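Local structure of inactive glucansucrase (Lactobacillus reuteri, 5JBD) at residues A[272-277]-A[733-738]; A[687-692]-A[740-745]; A[551-556]-A[594-599]; A[562-567]-A[588-593]. The protein belongs to glycoside hydrolase family 70 as an inactive glucansucrase, with a TIM-type barrel at its core and a bound calcium ion. One frame throughout, in Å; residues are numbered along the deposited sequence.

Contact 1. Residues A[272-277]-A[733-738]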
# COMPACT_ATOMS: atom_id res chain seq x y z
N ASN A 272 -10.50 -7.06 24.46
CA ASN A 272 -9.46 -7.26 25.45
C ASN A 272 -8.89 -5.90 25.85
O ASN A 272 -8.41 -5.17 24.98
CB ASN A 272 -8.33 -8.13 24.90
CG ASN A 272 -7.37 -8.57 25.98
OD1 ASN A 272 -6.77 -7.75 26.68
ND2 ASN A 272 -7.20 -9.87 26.13
N PRO A 273 -8.95 -5.55 27.15
CA PRO A 273 -8.52 -4.21 27.55
C PRO A 273 -7.01 -3.94 27.38
O PRO A 273 -6.61 -2.79 27.48
CB PRO A 273 -8.94 -4.12 29.02
CG PRO A 273 -9.00 -5.53 29.49
CD PRO A 273 -9.41 -6.35 28.30
N ASP A 274 -6.19 -4.97 27.17
CA ASP A 274 -4.77 -4.79 26.86
C ASP A 274 -4.48 -4.89 25.34
O ASP A 274 -3.32 -4.90 24.94
CB ASP A 274 -3.94 -5.82 27.64
CG ASP A 274 -2.44 -5.53 27.59
OD1 ASP A 274 -2.04 -4.38 27.82
OD2 ASP A 274 -1.65 -6.45 27.27
N GLY A 275 -5.53 -4.92 24.51
CA GLY A 275 -5.39 -5.10 23.08
C GLY A 275 -5.30 -3.78 22.34
O GLY A 275 -6.12 -3.49 21.48
N ASN A 276 -4.26 -3.02 22.66
CA ASN A 276 -4.05 -1.68 22.16
C ASN A 276 -2.70 -1.60 21.44
O ASN A 276 -1.71 -2.11 21.96
CB ASN A 276 -4.06 -0.71 23.36
CG ASN A 276 -5.25 -0.94 24.32
OD1 ASN A 276 -6.42 -0.79 23.95
ND2 ASN A 276 -4.96 -1.30 25.56
N PHE A 277 -2.67 -0.98 20.26
CA PHE A 277 -1.41 -0.78 19.55
C PHE A 277 -0.51 0.21 20.33
O PHE A 277 -1.02 1.12 21.00
CB PHE A 277 -1.65 -0.31 18.12
CG PHE A 277 -2.24 -1.37 17.23
CD1 PHE A 277 -1.47 -2.45 16.80
CD2 PHE A 277 -3.56 -1.29 16.80
CE1 PHE A 277 -2.02 -3.43 15.98
CE2 PHE A 277 -4.11 -2.27 15.98
CZ PHE A 277 -3.34 -3.34 15.56
N THR A 733 -5.03 -11.09 20.38
CA THR A 733 -3.69 -11.33 19.81
C THR A 733 -2.68 -10.28 20.30
O THR A 733 -1.57 -10.63 20.70
CB THR A 733 -3.74 -11.37 18.27
OG1 THR A 733 -4.66 -12.39 17.87
CG2 THR A 733 -2.37 -11.66 17.67
N ILE A 734 -3.09 -9.01 20.30
CA ILE A 734 -2.21 -7.94 20.80
C ILE A 734 -1.86 -8.20 22.27
O ILE A 734 -0.69 -8.06 22.67
CB ILE A 734 -2.84 -6.55 20.61
CG1 ILE A 734 -2.92 -6.22 19.12
CG2 ILE A 734 -2.02 -5.47 21.33
CD1 ILE A 734 -3.81 -5.06 18.77
N ALA A 735 -2.86 -8.59 23.06
CA ALA A 735 -2.65 -8.89 24.49
C ALA A 735 -1.69 -10.06 24.70
O ALA A 735 -0.83 -10.01 25.58
CB ALA A 735 -3.97 -9.17 25.18
N ALA A 736 -1.84 -11.10 23.87
CA ALA A 736 -0.94 -12.25 23.91
C ALA A 736 0.51 -11.86 23.58
O ALA A 736 1.44 -12.31 24.26
CB ALA A 736 -1.42 -13.35 22.97
N LEU A 737 0.70 -11.02 22.58
CA LEU A 737 2.04 -10.51 22.25
C LEU A 737 2.60 -9.66 23.40
O LEU A 737 3.76 -9.78 23.75
CB LEU A 737 2.02 -9.72 20.94
CG LEU A 737 1.70 -10.57 19.70
CD1 LEU A 737 1.37 -9.69 18.51
CD2 LEU A 737 2.85 -11.51 19.36
N HIS A 738 1.75 -8.79 23.97
CA HIS A 738 2.14 -8.01 25.14
C HIS A 738 2.56 -8.91 26.31
O HIS A 738 3.57 -8.64 26.94
CB HIS A 738 1.00 -7.09 25.61
CG HIS A 738 0.83 -5.86 24.78
ND1 HIS A 738 -0.35 -5.15 24.77
CD2 HIS A 738 1.68 -5.20 23.97
CE1 HIS A 738 -0.23 -4.12 23.96
NE2 HIS A 738 0.99 -4.13 23.46

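Contact 2. Residues A[687-692]-A[740-745]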
# COMPACT_ATOMS: atom_id res chain seq x y z
N THR A 687 11.16 -7.84 19.10
CA THR A 687 10.70 -6.90 20.13
C THR A 687 9.50 -6.06 19.66
O THR A 687 8.75 -5.55 20.50
CB THR A 687 11.84 -5.94 20.54
OG1 THR A 687 12.19 -5.12 19.42
CG2 THR A 687 13.07 -6.70 21.04
N ASP A 688 9.33 -5.92 18.35
CA ASP A 688 8.33 -5.04 17.77
C ASP A 688 7.62 -5.75 16.62
O ASP A 688 8.26 -6.12 15.63
CB ASP A 688 9.01 -3.75 17.29
CG ASP A 688 9.44 -2.88 18.46
OD1 ASP A 688 8.58 -2.13 19.00
OD2 ASP A 688 10.63 -2.97 18.86
N PHE A 689 6.32 -5.93 16.77
CA PHE A 689 5.50 -6.76 15.86
C PHE A 689 4.69 -5.85 14.95
O PHE A 689 3.76 -5.17 15.41
CB PHE A 689 4.61 -7.69 16.70
CG PHE A 689 4.15 -8.94 15.98
CD1 PHE A 689 2.94 -8.95 15.31
CD2 PHE A 689 4.90 -10.10 16.01
CE1 PHE A 689 2.50 -10.10 14.66
CE2 PHE A 689 4.47 -11.26 15.37
CZ PHE A 689 3.26 -11.25 14.70
N TRP A 690 5.04 -5.82 13.66
CA TRP A 690 4.34 -5.02 12.66
C TRP A 690 3.17 -5.86 12.14
O TRP A 690 3.35 -6.89 11.47
CB TRP A 690 5.31 -4.57 11.55
CG TRP A 690 4.74 -4.06 10.26
CD1 TRP A 690 3.47 -3.64 10.00
CD2 TRP A 690 5.46 -3.92 9.03
NE1 TRP A 690 3.34 -3.25 8.69
CE2 TRP A 690 4.54 -3.41 8.07
CE3 TRP A 690 6.78 -4.17 8.64
CZ2 TRP A 690 4.91 -3.17 6.73
CZ3 TRP A 690 7.14 -3.92 7.32
CH2 TRP A 690 6.22 -3.41 6.38
N MET A 691 1.96 -5.38 12.45
CA MET A 691 0.72 -6.02 12.01
C MET A 691 0.19 -5.38 10.74
O MET A 691 0.25 -4.16 10.56
CB MET A 691 -0.34 -5.96 13.11
CG MET A 691 0.13 -6.62 14.40
SD MET A 691 -1.14 -7.32 15.47
CE MET A 691 -1.63 -8.69 14.44
N ALA A 692 -0.33 -6.23 9.86
CA ALA A 692 -0.93 -5.80 8.61
C ALA A 692 -1.99 -4.73 8.82
O ALA A 692 -2.61 -4.69 9.89
CB ALA A 692 -1.55 -7.00 7.89
N ALA A 740 3.85 -11.85 26.16
CA ALA A 740 5.17 -12.38 25.80
C ALA A 740 6.31 -11.35 25.83
O ALA A 740 7.46 -11.71 25.63
CB ALA A 740 5.09 -13.02 24.42
N GLY A 741 5.99 -10.07 26.06
CA GLY A 741 6.98 -9.01 26.24
C GLY A 741 7.25 -8.15 25.01
O GLY A 741 8.17 -7.36 25.02
N LEU A 742 6.46 -8.31 23.95
CA LEU A 742 6.61 -7.52 22.71
C LEU A 742 5.78 -6.25 22.76
O LEU A 742 4.81 -6.16 23.53
CB LEU A 742 6.15 -8.33 21.48
CG LEU A 742 7.16 -9.35 20.94
CD1 LEU A 742 7.33 -10.51 21.89
CD2 LEU A 742 6.76 -9.85 19.55
N LYS A 743 6.14 -5.30 21.92
CA LYS A 743 5.27 -4.18 21.58
C LYS A 743 4.78 -4.40 20.17
O LYS A 743 5.41 -5.13 19.40
CB LYS A 743 6.02 -2.84 21.68
CG LYS A 743 6.55 -2.53 23.08
CD LYS A 743 5.43 -2.28 24.08
CE LYS A 743 6.00 -1.77 25.40
NZ LYS A 743 6.29 -2.90 26.31
N VAL A 744 3.64 -3.80 19.85
CA VAL A 744 2.93 -4.06 18.60
C VAL A 744 2.62 -2.76 17.86
O VAL A 744 2.06 -1.82 18.45
CB VAL A 744 1.61 -4.81 18.87
CG1 VAL A 744 1.02 -5.35 17.57
CG2 VAL A 744 1.80 -5.94 19.88
N GLN A 745 2.92 -2.71 16.56
CA GLN A 745 2.59 -1.55 15.72
C GLN A 745 1.53 -1.89 14.69
O GLN A 745 1.46 -3.02 14.21
CB GLN A 745 3.83 -1.00 15.01
CG GLN A 745 4.89 -0.44 15.95
CD GLN A 745 5.80 -1.49 16.57
OE1 GLN A 745 6.16 -2.48 15.93
NE2 GLN A 745 6.17 -1.29 17.83

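Contact 3. Residues A[551-556]-A[594-599]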
# COMPACT_ATOMS: atom_id res chain seq x y z
N SER A 551 43.36 -18.64 3.64
CA SER A 551 43.25 -18.29 5.05
C SER A 551 43.04 -16.77 5.18
O SER A 551 43.55 -16.02 4.37
CB SER A 551 44.51 -18.71 5.79
OG SER A 551 44.39 -18.47 7.17
N VAL A 552 42.25 -16.35 6.18
CA VAL A 552 42.02 -14.93 6.46
C VAL A 552 42.14 -14.67 7.96
O VAL A 552 41.89 -15.56 8.76
CB VAL A 552 40.63 -14.46 5.98
CG1 VAL A 552 40.55 -14.55 4.46
CG2 VAL A 552 39.50 -15.26 6.61
N ALA A 553 42.49 -13.43 8.31
CA ALA A 553 42.70 -13.03 9.70
C ALA A 553 41.64 -11.99 10.08
O ALA A 553 41.60 -10.91 9.49
CB ALA A 553 44.09 -12.43 9.86
N ILE A 554 40.78 -12.34 11.04
CA ILE A 554 39.68 -11.47 11.50
C ILE A 554 40.06 -10.82 12.83
O ILE A 554 40.43 -11.50 13.76
CB ILE A 554 38.37 -12.27 11.76
CG1 ILE A 554 38.08 -13.24 10.61
CG2 ILE A 554 37.19 -11.32 12.01
CD1 ILE A 554 38.09 -12.61 9.23
N ASN A 555 39.95 -9.50 12.91
CA ASN A 555 40.23 -8.81 14.16
C ASN A 555 38.99 -8.75 15.05
O ASN A 555 38.10 -7.91 14.84
CB ASN A 555 40.76 -7.40 13.92
CG ASN A 555 41.16 -6.70 15.21
OD1 ASN A 555 41.27 -7.35 16.26
ND2 ASN A 555 41.42 -5.40 15.14
N MET A 556 38.95 -9.61 16.07
CA MET A 556 37.84 -9.63 17.04
C MET A 556 37.95 -8.51 18.09
O MET A 556 36.96 -8.21 18.78
CB MET A 556 37.76 -11.00 17.72
CG MET A 556 37.72 -12.18 16.76
SD MET A 556 36.36 -12.11 15.56
CE MET A 556 34.96 -12.34 16.65
N ASN A 594 46.44 -11.38 20.44
CA ASN A 594 46.03 -10.04 20.01
C ASN A 594 44.54 -9.92 19.69
O ASN A 594 44.08 -8.84 19.38
CB ASN A 594 46.84 -9.66 18.77
CG ASN A 594 48.30 -9.47 19.08
OD1 ASN A 594 48.67 -8.72 19.98
ND2 ASN A 594 49.13 -10.17 18.34
N GLY A 595 43.81 -11.03 19.76
CA GLY A 595 42.40 -11.07 19.40
C GLY A 595 42.14 -11.35 17.93
O GLY A 595 41.07 -11.04 17.44
N ILE A 596 43.11 -11.94 17.23
CA ILE A 596 42.97 -12.28 15.81
C ILE A 596 42.45 -13.71 15.66
O ILE A 596 43.01 -14.62 16.26
CB ILE A 596 44.30 -12.15 15.03
CG1 ILE A 596 44.88 -10.74 15.19
CG2 ILE A 596 44.11 -12.50 13.56
CD1 ILE A 596 43.94 -9.62 14.77
N LEU A 597 41.40 -13.89 14.87
CA LEU A 597 40.87 -15.22 14.55
C LEU A 597 41.25 -15.63 13.12
O LEU A 597 40.97 -14.90 12.17
CB LEU A 597 39.34 -15.23 14.71
CG LEU A 597 38.70 -16.62 14.75
CD1 LEU A 597 39.06 -17.32 16.05
CD2 LEU A 597 37.19 -16.53 14.58
N LYS A 598 41.85 -16.80 12.98
CA LYS A 598 42.33 -17.34 11.70
C LYS A 598 41.31 -18.30 11.13
O LYS A 598 40.99 -19.30 11.77
CB LYS A 598 43.67 -18.12 11.91
CG LYS A 598 44.95 -17.31 11.70
CD LYS A 598 45.43 -17.43 10.25
CE LYS A 598 45.74 -16.08 9.63
NZ LYS A 598 45.97 -16.17 8.17
N VAL A 599 40.82 -18.04 9.93
CA VAL A 599 39.71 -18.81 9.37
C VAL A 599 40.05 -19.22 7.93
O VAL A 599 40.67 -18.44 7.20
CB VAL A 599 38.39 -17.97 9.38
CG1 VAL A 599 37.22 -18.78 8.83
CG2 VAL A 599 38.06 -17.50 10.80
O HOH W 1 43.43 -6.84 17.83

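Contact 4. Residues A[562-567]-A[588-593]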
# COMPACT_ATOMS: atom_id res chain seq x y z
N ASN A 562 42.95 -14.62 23.23
CA ASN A 562 43.00 -15.95 23.84
C ASN A 562 41.59 -16.45 24.19
O ASN A 562 41.33 -16.90 25.31
CB ASN A 562 43.92 -15.94 25.07
CG ASN A 562 45.32 -15.41 24.76
OD1 ASN A 562 45.78 -14.45 25.39
ND2 ASN A 562 45.98 -16.01 23.78
N GLN A 563 40.70 -16.37 23.21
CA GLN A 563 39.29 -16.66 23.43
C GLN A 563 38.73 -17.66 22.44
O GLN A 563 39.00 -17.57 21.24
CB GLN A 563 38.47 -15.37 23.40
CG GLN A 563 37.02 -15.60 23.80
CD GLN A 563 36.25 -14.33 24.06
OE1 GLN A 563 36.74 -13.22 23.85
NE2 GLN A 563 35.01 -14.49 24.53
N GLN A 564 37.90 -18.57 22.95
CA GLN A 564 37.25 -19.60 22.14
C GLN A 564 35.99 -19.07 21.46
O GLN A 564 35.16 -18.44 22.12
CB GLN A 564 36.86 -20.79 23.01
CG GLN A 564 38.04 -21.41 23.73
CD GLN A 564 37.70 -22.75 24.34
OE1 GLN A 564 36.54 -23.04 24.65
NE2 GLN A 564 38.71 -23.58 24.48
N TYR A 565 35.87 -19.32 20.16
CA TYR A 565 34.70 -18.94 19.36
C TYR A 565 34.04 -20.17 18.76
O TYR A 565 34.72 -21.10 18.31
CB TYR A 565 35.12 -17.94 18.27
CG TYR A 565 35.24 -16.56 18.83
CD1 TYR A 565 36.39 -16.16 19.49
CD2 TYR A 565 34.16 -15.67 18.78
CE1 TYR A 565 36.49 -14.91 20.05
CE2 TYR A 565 34.24 -14.42 19.34
CZ TYR A 565 35.41 -14.04 19.98
OH TYR A 565 35.50 -12.80 20.52
N ARG A 566 32.71 -20.17 18.77
CA ARG A 566 31.93 -21.25 18.20
C ARG A 566 31.59 -20.95 16.75
O ARG A 566 31.22 -19.83 16.40
CB ARG A 566 30.63 -21.44 19.01
CG ARG A 566 29.79 -22.62 18.54
CD ARG A 566 28.74 -23.02 19.56
NE ARG A 566 27.61 -22.08 19.63
CZ ARG A 566 26.44 -22.20 18.98
NH1 ARG A 566 26.19 -23.22 18.15
NH2 ARG A 566 25.50 -21.28 19.16
N ASN A 567 31.67 -21.99 15.92
CA ASN A 567 31.31 -21.93 14.51
C ASN A 567 29.79 -21.99 14.39
O ASN A 567 29.20 -23.07 14.23
CB ASN A 567 31.97 -23.11 13.79
CG ASN A 567 31.90 -23.00 12.28
OD1 ASN A 567 31.19 -22.17 11.73
ND2 ASN A 567 32.66 -23.86 11.59
N ILE A 588 35.07 -25.25 17.00
CA ILE A 588 35.65 -24.20 17.85
C ILE A 588 37.02 -23.77 17.29
O ILE A 588 37.82 -24.63 16.91
CB ILE A 588 35.79 -24.67 19.33
CG1 ILE A 588 34.39 -24.86 19.96
CG2 ILE A 588 36.60 -23.67 20.17
CD1 ILE A 588 34.39 -25.74 21.19
N LEU A 589 37.26 -22.46 17.25
CA LEU A 589 38.57 -21.88 16.95
C LEU A 589 38.88 -20.89 18.05
O LEU A 589 37.96 -20.35 18.69
CB LEU A 589 38.57 -21.17 15.59
CG LEU A 589 38.47 -22.04 14.34
CD1 LEU A 589 38.32 -21.17 13.10
CD2 LEU A 589 39.68 -22.95 14.24
N THR A 590 40.17 -20.63 18.27
CA THR A 590 40.62 -19.77 19.36
C THR A 590 41.44 -18.61 18.82
O THR A 590 42.33 -18.81 17.98
CB THR A 590 41.45 -20.56 20.39
OG1 THR A 590 40.70 -21.68 20.83
CG2 THR A 590 41.81 -19.72 21.60
N THR A 591 41.15 -17.40 19.31
CA THR A 591 41.93 -16.22 18.93
C THR A 591 43.35 -16.25 19.50
O THR A 591 43.59 -16.87 20.55
CB THR A 591 41.29 -14.88 19.41
OG1 THR A 591 41.11 -14.89 20.83
CG2 THR A 591 39.97 -14.65 18.69
N ASP A 592 44.26 -15.56 18.83
CA ASP A 592 45.64 -15.41 19.32
C ASP A 592 45.69 -14.36 20.43
O ASP A 592 44.65 -13.82 20.84
CB ASP A 592 46.63 -15.15 18.16
CG ASP A 592 46.49 -13.76 17.53
OD1 ASP A 592 45.77 -12.86 18.06
OD2 ASP A 592 47.14 -13.57 16.49
N SER A 593 46.90 -14.04 20.89
CA SER A 593 47.04 -13.14 22.04
C SER A 593 46.74 -11.67 21.71
O SER A 593 46.77 -10.83 22.60
CB SER A 593 48.45 -13.28 22.63
OG SER A 593 49.42 -12.84 21.68

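Contact 1. Residues A[272-277]-A[733-738]
A single ring nitrogen of His738 grips Asp274 twice: ND1 donates both to the backbone O of Asp274 at 3.0 Å and to its carboxylate OD2 at 3.1 Å. Both acceptors lie close to the plane of the imidazole, and the two bonds are bent, at 131° and 136°. ND1 meets OD2 from above the carboxylate plane, and the two planes are 51° apart. On the other ring nitrogen, NE2 is bonded to Asp278 OD2, so the imidazole is fixed between two acidic residues, which would probably favour its protonated form. The loop carrying Asp274 is a type I turn from Asn272 to Gly275, reinforced by an Asx turn in which Asn272 OD1 accepts from Asp274 N. It follows helix 265-269 and leads into barrel strand 279-282, while His738 belongs to helix 727-739 on the outside of the TIM-type barrel. One turn earlier on that helix, Ile734 places CG2 3.4 Å from Asn276 O, a buried carbonyl oxygen without a hydrogen-bond partner. Ile734 CD1 sits over one face of the Phe277 ring, 3.8 Å from the ring centroid, in a CH-pi contact. Ala735 CB abuts the amide of Asn272, whose ND2 is bonded to Asn732.

Contact 2. Residues A[687-692]-A[740-745]
Strand 688-691 and strand 743-745 run parallel, their axes 27° apart in direction and 4.6 Å apart at closest approach, joined by alternating bonds in which Phe689 N donates to Lys743 O and Phe689 O accepts from Gln745 N. Lys743 N to Thr687 O and Met691 N to Gln745 O extend this pattern at the two ends. On the face that carries Asp688, Trp690, Lys743 and Gln745, the main side-chain bond runs from Gln745 NE2 to Asp688 OD1, 2.8 Å long and using the anti lone pair of that oxygen. The bend at chi2 of Gln745 (82°) carries CD back over the neighbouring strand, where OE1 rests 3.4 Å from Asp688 CB. The other face is apolar. Met691 CG lies 3.5 Å from Val744 CG1, and Leu742 CD2 lies 4.0 Å from Phe689 CD2. Leu730, Leu737 and His738 of helix 727-739 cover this side, making the unit a beta-alpha-beta crossover of the TIM-type barrel: strand 688-691, the helix, then strand 743-748. Polar partners are plentiful on the Asp688 face: His650 ND1 and Thr687 OG1 both reach Asp688 OD2, and Tyr319 OH is bonded to Gln745 OE1. The buried carboxylate thus has partners on both oxygens, which would be expected to favour its ionised state, while the amide of Gln745 is held at both its oxygen and its nitrogen and has its rotation fixed.

Contact 3. Residues A[551-556]-A[594-599]
Asn594 starts the contact through a water that donates to its backbone O at 2.6 Å and to Asn555 OD1 at 2.7 Å, just before a two-stranded antiparallel sheet begins. This sheet packs on strands 510-515, 537-542 and 612-618, consistent with the beta-sandwich domain C of the family. Asn555 OD1 also accepts from Gly557 N, so the water is one of two donors there. Gly595, with positive phi, turns its O to Met556 N. Ile596 lies on the outer face with Ala553 and Asn555: its CG2 is 3.7 Å from Ala553 CB, while CD1 reaches the Asn555 side chain. Leu597 pairs with Ile554 through two backbone bonds and turns inward, its CB 4.0 Å from Met556 CG and its side chain against Trp616. Lys598, on the outer face again, bends at chi2 (-92°), which brings CD toward Ser551; NZ donates to Ser551 OG at 3.0 Å, two residues along from its pairing partner Ala553. Val599 closes the run, exchanging two backbone bonds with Val552. The side chains of this last pair meet on the buried face, where Val552 CG2, set between its own backbone N and carbonyl carbon, approaches Val599 O to 3.4 Å.

Contact 4. Residues A[562-567]-A[588-593]
Tyr565 and Thr591 cross obliquely, with Thr591 CG2 3.7 Å from Tyr565 CE1. The two branches of the threonine have different tasks: chi1 of 57° places OG1 between its own backbone N and carbonyl carbon, within reach of Gln563 N, while the methyl CG2 lies against the ring. Thr591 OG1 accepts from Gln563 N at 2.8 Å and is also bonded to His560 O. Asn562 N comes within 3.0 Å of Thr591 OG1, but at an angle too poor for a bond, and instead donates to Asp592 O, lying well above that carbonyl plane. Across the sheet's other face, Gln564 and Thr590 lie side by side and point the same way, with Gln564 CG 3.9 Å from Thr590 OG1. Gln564 CB also meets Ile588 CG2 at 4.1 Å. Next along the strands, Tyr565 and Leu589 form a hydrogen-bonded antiparallel pair that joins strand 564-571 to strand 588-590 in the antiparallel beta domain, consistent with domain C of the family. Leu589 and Thr591 also touch Leu597 of strand 596-605, and Tyr565 touches Met556, so the pair leans on the neighbouring two-stranded sheet. Where regular pairing ends, the threonine hydroxyl stands in for a backbone carbonyl: it takes up the N-H of Gln563, while Thr591 N returns a bond to Gln563 O, and the hydroxyl's link to His560 O probably fixes its direction.

From the N terminus, residues 272-277 open the long loop that contact 1 closes only at 733-738. Inside it, 551-556 begins contact 3, and contact 4 closes between 562-567 and 588-593 before 594-599 completes contact 3, so contact 4 is nested in contact 3 and both in contact 1. Residues 687-692 then open contact 2, which closes at 740-745 and crosses contact 1. Contacts 1 and 2 share the barrel wall: the helix of one leads into a strand of the other, and Phe277 packs on Val744. Contacts 3 and 4 touch in the beta domain, where Lys598 O meets Leu589 CD1; nearest atoms of contacts 2 and 4 are about 19 Å apart.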